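Local coordinates for protein 3,4-dihydroxy-2-butanone 4-phosphate synthase (Acinetobacter baumannii, PDB 6MNZ) that probably converts D-ribulose 5-phosphate to formate and 3,4-dihydroxy-2-butanone 4-phosphate, a step of riboflavin biosynthesis, using magnesium or manganese, at residues Gln204-Leu209 with Tyr226-Asn231. Numbering follows the deposited sequence.
Sequences QTVERL and YREIGN
Glu207 and Arg227 form the antiparallel hydrogen-bonded pair at the open end of a beta hairpin made by strands 206-215 and 220-228. Within the chain, strand 206-215 is an outermost strand of the mixed sheet in the GTP cyclohydrolase II-like part. The pair is joined both ways: Glu207 N to Arg227 O is 2.8 Å, and Arg227 N to Glu207 O is 2.7 Å. Beyond the last bridge, Ile229 N still donates to Thr205 O at 2.9 Å, nearly along the C=O axis. A type II turn from Glu228 to Asn231 then carries the chain away from the hairpin. Gly230 is its third residue, where the positive phi suits a residue without a side chain.

Val206, Arg208, Tyr226 and Glu228 lie on one face of the hairpin, which helix 320-336 covers. Val206 CG1 meets Tyr226 CB at 3.7 Å, and the two side chains cross at about a right angle. Val206 CG2 is turned to Glu228 CG instead. The Tyr226 ring lies obliquely against Arg208: CD2 is by CA, and CE2 touches CB at 3.6 Å. Tyr226 OH lies over one face of the Arg208 guanidinium, offset toward the rim. Both polar ends converge on Asp336, which salt-bridges Arg208 NH1 and hydrogen-bonds Tyr226 OH.

Thr205 and Glu228 run side by side, pointing the same way. Thr205 CG2, anti to the backbone N, packs against Glu228 CG and also faces Ile229 CG1 at 3.9 Å. Gln332 accepts a hydrogen bond from Thr205 N, and His139 bonds Ile229 O, so this end of the hairpin is tied to helix 320-336 and to the DHBP synthase part.

On the face of Glu207 and Arg227, the Arg227 side chain is met by Leu209, which crosses it at about a right angle, with CD1 over one face of the guanidinium and CD2 3.6 Å from NH2.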
loop_
_atom_site.group_PDB
_atom_site.type_symbol
_atom_site.label_atom_id
_atom_site.label_comp_id
_atom_site.label_asym_id
_atom_site.label_seq_id
_atom_site.Cartn_x
_atom_site.Cartn_y
_atom_site.Cartn_z
ATOM N N GLN A 204 16.013 23.268 4.363
ATOM C CA GLN A 204 16.737 21.999 4.394
ATOM C C GLN A 204 15.741 20.891 4.708
ATOM O O GLN A 204 15.328 20.698 5.853
ATOM C CB GLN A 204 17.868 22.040 5.413
ATOM C CG GLN A 204 18.872 20.913 5.246
ATOM C CD GLN A 204 19.709 20.683 6.488
ATOM O OE1 GLN A 204 19.177 20.607 7.596
ATOM N NE2 GLN A 204 20.986 20.385 6.287
ATOM N N THR A 205 15.238 20.259 3.651
ATOM C CA THR A 205 14.178 19.271 3.782
ATOM C C THR A 205 14.702 17.848 3.918
ATOM O O THR A 205 13.991 16.994 4.457
ATOM C CB THR A 205 13.233 19.357 2.580
ATOM O OG1 THR A 205 13.020 20.732 2.236
ATOM C CG2 THR A 205 11.897 18.712 2.902
ATOM N N VAL A 206 15.949 17.591 3.530
ATOM C CA VAL A 206 16.492 16.239 3.474
ATOM C C VAL A 206 17.654 16.143 4.453
ATOM O O VAL A 206 18.385 17.118 4.656
ATOM C CB VAL A 206 16.950 15.871 2.047
ATOM C CG1 VAL A 206 17.637 14.512 2.042
ATOM C CG2 VAL A 206 15.765 15.886 1.082
ATOM N N GLU A 207 17.742 15.010 5.149
ATOM C CA GLU A 207 18.847 14.725 6.054
ATOM C C GLU A 207 19.358 13.311 5.817
ATOM O O GLU A 207 18.570 12.364 5.731
ATOM C CB GLU A 207 18.425 14.893 7.517
ATOM C CG GLU A 207 19.504 14.522 8.519
ATOM C CD GLU A 207 18.970 14.419 9.934
ATOM O OE1 GLU A 207 17.785 14.757 10.139
ATOM O OE2 GLU A 207 19.632 13.760 10.762
ATOM N N ARG A 208 20.679 13.160 5.872
ATOM C CA ARG A 208 21.333 11.867 5.743
ATOM C C ARG A 208 21.230 11.063 7.038
ATOM O O ARG A 208 21.181 11.613 8.143
ATOM C CB ARG A 208 22.803 12.040 5.359
ATOM C CG ARG A 208 23.612 12.880 6.331
ATOM C CD ARG A 208 24.821 13.490 5.642
ATOM N NE ARG A 208 25.750 12.464 5.179
ATOM C CZ ARG A 208 26.857 12.709 4.487
ATOM N NH1 ARG A 208 27.172 13.955 4.154
ATOM N NH2 ARG A 208 27.758 11.748 4.340
ATOM N N LEU A 209 21.346 9.743 6.893
ATOM C CA LEU A 209 21.206 8.814 8.007
ATOM C C LEU A 209 22.530 8.154 8.371
ATOM O O LEU A 209 22.961 8.223 9.525
ATOM C CB LEU A 209 20.161 7.743 7.664
ATOM C CG LEU A 209 18.712 8.188 7.458
ATOM C CD1 LEU A 209 17.785 6.987 7.581
ATOM C CD2 LEU A 209 18.311 9.268 8.446
ATOM N N TYR A 226 19.373 8.807 2.984
ATOM C CA TYR A 226 18.763 10.083 3.328
ATOM C C TYR A 226 17.300 9.890 3.703
ATOM O O TYR A 226 16.651 8.933 3.270
ATOM C CB TYR A 226 18.866 11.072 2.164
ATOM C CG TYR A 226 20.276 11.524 1.877
ATOM C CD1 TYR A 226 21.104 10.792 1.037
ATOM C CD2 TYR A 226 20.787 12.676 2.454
ATOM C CE1 TYR A 226 22.346 11.271 0.674
ATOM C CE2 TYR A 226 22.015 13.174 2.077
ATOM C CZ TYR A 226 22.834 12.411 1.274
ATOM O OH TYR A 226 24.134 12.804 1.054
ATOM N N ARG A 227 16.783 10.815 4.510
ATOM C CA ARG A 227 15.357 10.906 4.791
ATOM C C ARG A 227 14.896 12.350 4.662
ATOM O O ARG A 227 15.557 13.266 5.160
ATOM C CB ARG A 227 15.037 10.379 6.194
ATOM C CG ARG A 227 14.495 8.960 6.217
ATOM C CD ARG A 227 13.660 8.704 7.462
ATOM N NE ARG A 227 14.468 8.684 8.679
ATOM C CZ ARG A 227 14.951 7.581 9.245
ATOM N NH1 ARG A 227 14.816 6.402 8.650
ATOM N NH2 ARG A 227 15.652 7.671 10.367
ATOM N N GLU A 228 13.705 12.533 4.097
ATOM C CA GLU A 228 13.099 13.846 3.937
ATOM C C GLU A 228 11.986 14.058 4.958
ATOM O O GLU A 228 11.420 13.100 5.492
ATOM C CB GLU A 228 12.535 14.035 2.528
ATOM C CG GLU A 228 12.138 15.474 2.237
ATOM C CD GLU A 228 11.529 15.654 0.866
ATOM O OE1 GLU A 228 10.717 14.790 0.474
ATOM O OE2 GLU A 228 11.583 16.794 0.359
ATOM N N ILE A 229 11.761 15.329 5.305
ATOM C CA ILE A 229 10.675 15.684 6.210
ATOM C C ILE A 229 9.395 15.007 5.754
ATOM O O ILE A 229 8.999 15.117 4.589
ATOM C CB ILE A 229 10.494 17.212 6.253
ATOM C CG1 ILE A 229 11.779 17.907 6.710
ATOM C CG2 ILE A 229 9.327 17.585 7.154
ATOM C CD1 ILE A 229 12.276 17.475 8.073
ATOM N N GLY A 230 8.672 14.429 6.709
ATOM C CA GLY A 230 7.412 13.784 6.441
ATOM C C GLY A 230 7.516 12.319 6.073
ATOM O O GLY A 230 6.562 11.571 6.309
ATOM N N ASN A 231 8.691 11.866 5.628
ATOM C CA ASN A 231 9.068 10.459 5.653
ATOM C C ASN A 231 7.960 9.588 5.074
ATOM O O ASN A 231 7.357 8.784 5.794
ATOM C CB ASN A 231 9.393 10.029 7.085
ATOM C CG ASN A 231 9.730 8.558 7.190
ATOM O OD1 ASN A 231 10.883 8.166 7.015
ATOM N ND2 ASN A 231 8.700 7.726 7.288
#